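Local coordinates for nitroreductase family protein (Lactobacillus plantarum, PDB 4QLX) that probably catalyses the FMN- and NADH-dependent reduction of an enone fatty acid to 10-oxooctadecanoate in a polyunsaturated fatty acid saturation pathway, at residues A[23-28]-A[164-168]. Coordinates in Å, arbitrary orientation, origin at the centre of the assembly. Residues are numbered along the deposited sequence.
Sequences HSVRQF and YDANA. With FMN (flavin mononucleotide), chain C; KTC (10-oxooctadecanoic acid), chain I.
Loop 23-28, extended at residues 23-25 until R26 (-117/-17) turns the chain, lies along the start of strand 165-169, outermost in this chain's antiparallel sheet, S24 CA 4.7 Å from N167 CA. One direct backbone hydrogen bond joins them, V25 N to A166 O (3.2 Å, 169°); V25 O is buried without a partner. Three waters bridge further: one links H23 O, D165 OD1 and A166 N, a second H23 N and D165 OD1, a third S24 OG and A168 N. D165 also salt-bridges R160. N167 ND2 gives S24 OG a weak hydrogen bond (3.2 Å), while its OD1 is taken by Q83. F28, CA-to-CB toward the strand, packs with CE2 3.6 Å from D165 O, ring edge near the A166 and N167 amides. S24 N and OG donate to FMN O1P (2.7 Å) and O2P (2.8 Å); R26 NE donates to FMN O2 (2.7 Å), its guanidinium lying between N167 ND2 and KTC C14. The loop thus holds phosphate and pyrimidine while N167 and A168 lie by C1' and N10: part of a nitroreductase-family FMN site.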
ATOM      1  N   HIS A  23      -4.400 -13.050  -3.893  1.00 20.36           N
ATOM      2  CA  HIS A  23      -4.919 -13.637  -2.675  1.00 18.75           C
ATOM      3  C   HIS A  23      -3.779 -13.869  -1.711  1.00 19.90           C
ATOM      4  O   HIS A  23      -2.643 -14.078  -2.129  1.00 18.32           O
ATOM      5  CB  HIS A  23      -5.644 -14.968  -2.968  1.00 26.65           C
ATOM      6  CG  HIS A  23      -6.788 -14.836  -3.925  1.00 23.58           C
ATOM      7  ND1 HIS A  23      -8.058 -14.484  -3.522  1.00 26.26           N
ATOM      8  CD2 HIS A  23      -6.856 -15.020  -5.265  1.00 26.02           C
ATOM      9  CE1 HIS A  23      -8.857 -14.448  -4.573  1.00 27.22           C
ATOM     10  NE2 HIS A  23      -8.152 -14.769  -5.644  1.00 27.09           N
ATOM     11  N   SER A  24      -4.088 -13.854  -0.422  1.00 21.89           N
ATOM     12  CA  SER A  24      -3.144 -14.297   0.579  1.00 20.54           C
ATOM     13  C   SER A  24      -2.838 -15.768   0.400  1.00 23.62           C
ATOM     14  O   SER A  24      -3.730 -16.619   0.526  1.00 22.02           O
ATOM     15  CB  SER A  24      -3.676 -14.042   1.979  1.00 20.74           C
ATOM     16  OG  SER A  24      -3.442 -12.691   2.350  1.00 21.73           O
ATOM     17  N   VAL A  25      -1.581 -16.071   0.095  1.00 22.07           N
ATOM     18  CA  VAL A  25      -1.128 -17.465   0.022  1.00 18.79           C
ATOM     19  C   VAL A  25      -0.253 -17.762   1.235  1.00 23.35           C
ATOM     20  O   VAL A  25       0.654 -16.989   1.546  1.00 24.24           O
ATOM     21  CB  VAL A  25      -0.380 -17.740  -1.289  1.00 18.46           C
ATOM     22  CG1 VAL A  25       0.219 -19.140  -1.305  1.00 25.10           C
ATOM     23  CG2 VAL A  25      -1.328 -17.528  -2.481  1.00 22.19           C
ATOM     24  N   ARG A  26      -0.542 -18.867   1.932  1.00 19.89           N
ATOM     25  CA  ARG A  26       0.100 -19.157   3.202  1.00 21.85           C
ATOM     26  C   ARG A  26       0.929 -20.441   3.156  1.00 22.41           C
ATOM     27  O   ARG A  26       1.784 -20.669   4.014  1.00 25.45           O
ATOM     28  CB  ARG A  26      -0.953 -19.249   4.315  1.00 26.16           C
ATOM     29  CG  ARG A  26      -1.557 -17.903   4.693  1.00 25.45           C
ATOM     30  CD  ARG A  26      -2.771 -18.041   5.607  1.00 26.25           C
ATOM     31  NE  ARG A  26      -3.400 -16.737   5.830  1.00 23.32           N
ATOM     32  CZ  ARG A  26      -4.358 -16.228   5.056  1.00 25.83           C
ATOM     33  NH1 ARG A  26      -4.814 -16.916   4.008  1.00 23.87           N
ATOM     34  NH2 ARG A  26      -4.858 -15.029   5.328  1.00 21.34           N
ATOM     35  N   GLN A  27       0.685 -21.271   2.153  1.00 24.17           N
ATOM     36  CA  GLN A  27       1.476 -22.482   1.970  1.00 24.77           C
ATOM     37  C   GLN A  27       2.177 -22.399   0.641  1.00 25.04           C
ATOM     38  O   GLN A  27       1.536 -22.319  -0.405  1.00 26.95           O
ATOM     39  CB  GLN A  27       0.602 -23.734   2.029  1.00 24.27           C
ATOM     40  CG  GLN A  27      -0.121 -23.934   3.329  1.00 31.07           C
ATOM     41  CD  GLN A  27      -0.821 -25.292   3.378  1.00 37.64           C
ATOM     42  OE1 GLN A  27      -0.549 -26.182   2.556  1.00 38.42           O
ATOM     43  NE2 GLN A  27      -1.733 -25.450   4.330  1.00 35.60           N
ATOM     44  N   PHE A  28       3.498 -22.395   0.671  1.00 23.86           N
ATOM     45  CA  PHE A  28       4.246 -22.262  -0.560  1.00 25.04           C
ATOM     46  C   PHE A  28       4.909 -23.573  -0.919  1.00 28.01           C
ATOM     47  O   PHE A  28       5.003 -24.468  -0.091  1.00 25.62           O
ATOM     48  CB  PHE A  28       5.277 -21.139  -0.429  1.00 24.76           C
ATOM     49  CG  PHE A  28       4.684 -19.851   0.042  1.00 21.27           C
ATOM     50  CD1 PHE A  28       4.595 -19.571   1.399  1.00 20.01           C
ATOM     51  CD2 PHE A  28       4.174 -18.939  -0.868  1.00 21.93           C
ATOM     52  CE1 PHE A  28       4.037 -18.385   1.832  1.00 20.93           C
ATOM     53  CE2 PHE A  28       3.620 -17.749  -0.449  1.00 18.93           C
ATOM     54  CZ  PHE A  28       3.541 -17.473   0.899  1.00 22.07           C
ATOM     55  N   TYR A 164       5.281 -14.954  -8.435  1.00 20.48           N
ATOM     56  CA  TYR A 164       5.156 -15.562  -7.122  1.00 21.49           C
ATOM     57  C   TYR A 164       3.811 -15.239  -6.480  1.00 22.98           C
ATOM     58  O   TYR A 164       2.877 -14.791  -7.150  1.00 25.53           O
ATOM     59  CB  TYR A 164       6.302 -15.099  -6.214  1.00 21.09           C
ATOM     60  CG  TYR A 164       7.651 -15.477  -6.787  1.00 24.66           C
ATOM     61  CD1 TYR A 164       7.949 -16.806  -7.073  1.00 25.23           C
ATOM     62  CD2 TYR A 164       8.619 -14.517  -7.050  1.00 21.11           C
ATOM     63  CE1 TYR A 164       9.165 -17.171  -7.617  1.00 25.48           C
ATOM     64  CE2 TYR A 164       9.849 -14.873  -7.592  1.00 25.52           C
ATOM     65  CZ  TYR A 164      10.113 -16.210  -7.863  1.00 30.20           C
ATOM     66  OH  TYR A 164      11.325 -16.586  -8.396  1.00 32.21           O
ATOM     67  N   ASP A 165       3.726 -15.478  -5.181  1.00 19.64           N
ATOM     68  CA  ASP A 165       2.578 -15.075  -4.387  1.00 22.47           C
ATOM     69  C   ASP A 165       3.065 -14.780  -2.995  1.00 21.01           C
ATOM     70  O   ASP A 165       4.247 -14.963  -2.709  1.00 17.96           O
ATOM     71  CB  ASP A 165       1.493 -16.152  -4.382  1.00 21.55           C
ATOM     72  CG  ASP A 165       0.596 -16.053  -5.593  1.00 23.61           C
ATOM     73  OD1 ASP A 165      -0.193 -15.074  -5.671  1.00 26.92           O
ATOM     74  OD2 ASP A 165       0.693 -16.927  -6.478  1.00 26.31           O
ATOM     75  N   ALA A 166       2.163 -14.336  -2.124  1.00 19.42           N
ATOM     76  CA  ALA A 166       2.591 -13.737  -0.874  1.00 17.72           C
ATOM     77  C   ALA A 166       1.483 -13.570   0.154  1.00 18.25           C
ATOM     78  O   ALA A 166       0.299 -13.518  -0.173  1.00 20.54           O
ATOM     79  CB  ALA A 166       3.244 -12.346  -1.169  1.00 15.29           C
ATOM     80  N   ASN A 167       1.896 -13.471   1.410  1.00 19.83           N
ATOM     81  CA  ASN A 167       0.988 -13.174   2.498  1.00 20.78           C
ATOM     82  C   ASN A 167       1.598 -12.096   3.368  1.00 21.00           C
ATOM     83  O   ASN A 167       2.766 -12.198   3.754  1.00 19.16           O
ATOM     84  CB  ASN A 167       0.693 -14.430   3.332  1.00 18.16           C
ATOM     85  CG  ASN A 167      -0.024 -14.112   4.641  1.00 22.31           C
ATOM     86  OD1 ASN A 167       0.478 -14.400   5.728  1.00 23.32           O
ATOM     87  ND2 ASN A 167      -1.202 -13.508   4.539  1.00 23.16           N
ATOM     88  N   ALA A 168       0.817 -11.057   3.656  1.00 20.56           N
ATOM     89  CA  ALA A 168       1.219 -10.044   4.625  1.00 17.08           C
ATOM     90  C   ALA A 168       0.706 -10.492   5.976  1.00 19.59           C
ATOM     91  O   ALA A 168      -0.370 -11.094   6.062  1.00 22.83           O
ATOM     92  CB  ALA A 168       0.673  -8.654   4.246  1.00 16.59           C
TER
HETATM   93  N1  FMN C 301      -2.871 -13.514   7.555  1.00 20.93           N
HETATM   94  C2  FMN C 301      -2.461 -14.501   8.428  1.00 22.16           C
HETATM   95  O2  FMN C 301      -2.647 -15.681   8.161  1.00 24.40           O
HETATM   96  N3  FMN C 301      -1.839 -14.189   9.607  1.00 23.84           N
HETATM   97  C4  FMN C 301      -1.616 -12.869   9.921  1.00 22.66           C
HETATM   98  O4  FMN C 301      -1.072 -12.576  10.977  1.00 19.85           O
HETATM   99  C4A FMN C 301      -2.037 -11.870   9.058  1.00 22.25           C
HETATM  100  N5  FMN C 301      -1.812 -10.558   9.390  1.00 26.56           N
HETATM  101  C5A FMN C 301      -2.191  -9.547   8.542  1.00 23.14           C
HETATM  102  C6  FMN C 301      -1.923  -8.249   8.934  1.00 25.95           C
HETATM  103  C7  FMN C 301      -2.281  -7.198   8.109  1.00 27.20           C
HETATM  104  C7M FMN C 301      -1.991  -5.787   8.513  1.00 22.85           C
HETATM  105  C8  FMN C 301      -2.909  -7.459   6.905  1.00 26.73           C
HETATM  106  C8M FMN C 301      -3.265  -6.289   6.049  1.00 23.43           C
HETATM  107  C9  FMN C 301      -3.178  -8.773   6.506  1.00 22.83           C
HETATM  108  C9A FMN C 301      -2.817  -9.837   7.336  1.00 21.88           C
HETATM  109  N10 FMN C 301      -3.064 -11.177   7.007  1.00 22.42           N
HETATM  110  C10 FMN C 301      -2.663 -12.183   7.869  1.00 22.39           C
HETATM  111  C1' FMN C 301      -3.746 -11.577   5.722  1.00 17.32           C
HETATM  112  C2' FMN C 301      -5.252 -11.241   5.813  1.00 23.00           C
HETATM  113  O2' FMN C 301      -5.927 -12.171   6.633  1.00 20.43           O
HETATM  114  C3' FMN C 301      -5.919 -11.189   4.441  1.00 22.04           C
HETATM  115  O3' FMN C 301      -5.387 -10.080   3.737  1.00 20.19           O
HETATM  116  C4' FMN C 301      -7.444 -11.014   4.484  1.00 23.19           C
HETATM  117  O4' FMN C 301      -8.101 -12.106   5.093  1.00 23.78           O
HETATM  118  C5' FMN C 301      -7.994 -10.829   3.071  1.00 21.15           C
HETATM  119  O5' FMN C 301      -7.670 -11.929   2.250  1.00 19.51           O
HETATM  120  P   FMN C 301      -6.798 -11.710   0.910  1.00 20.59           P
HETATM  121  O1P FMN C 301      -6.595 -13.080   0.298  1.00 19.07           O
HETATM  122  O2P FMN C 301      -5.462 -11.078   1.262  1.00 21.75           O
HETATM  123  O3P FMN C 301      -7.530 -10.817  -0.066  1.00 19.25           O
HETATM  124  O1  KTC I 301      -7.178 -22.172   5.808  1.00 53.03           O
HETATM  125  C17 KTC I 301      -6.939 -21.012   5.482  1.00 47.30           C
HETATM  126  O   KTC I 301      -6.649 -20.719   4.212  1.00 51.59           O
HETATM  127  C16 KTC I 301      -6.980 -19.905   6.507  1.00 41.81           C
HETATM  128  C15 KTC I 301      -8.000 -18.866   6.069  1.00 34.15           C
HETATM  129  C14 KTC I 301      -7.506 -17.463   6.388  1.00 35.42           C
HETATM  130  C13 KTC I 301      -7.373 -17.251   7.888  1.00 33.70           C
HETATM  131  C12 KTC I 301      -6.993 -15.815   8.208  1.00 27.05           C
HETATM  132  C11 KTC I 301      -7.269 -15.509   9.674  1.00 30.35           C
HETATM  133  C10 KTC I 301      -6.884 -14.069  10.020  1.00 26.96           C
HETATM  134  C9  KTC I 301      -5.375 -13.899  10.068  1.00 24.56           C
HETATM  135  C8  KTC I 301      -5.084 -12.425  10.191  1.00 24.35           C
HETATM  136  O2  KTC I 301      -5.376 -11.657   9.278  1.00 20.87           O
HETATM  137  C7  KTC I 301      -4.445 -11.907  11.455  1.00 25.71           C
HETATM  138  C6  KTC I 301      -4.277 -10.399  11.333  1.00 28.51           C
HETATM  139  C5  KTC I 301      -3.119  -9.935  12.199  1.00 27.90           C
HETATM  140  C4  KTC I 301      -3.632  -9.460  13.551  1.00 28.83           C
HETATM  141  C3  KTC I 301      -2.518  -9.625  14.567  1.00 34.96           C
HETATM  142  C2  KTC I 301      -2.447  -8.430  15.501  1.00 38.87           C
HETATM  143  C1  KTC I 301      -1.885  -8.840  16.863  1.00 39.87           C
HETATM  144  C   KTC I 301      -0.566  -9.585  16.761  1.00 37.05           C
HETATM  145  O   HOH W   1      -0.346 -13.319  -3.397  1.00 17.77           O
HETATM  146  O   HOH W   2      -3.121 -15.031  -5.442  1.00 25.15           O
HETATM  147  O   HOH W   3      -1.512 -10.730   2.170  1.00 17.34           O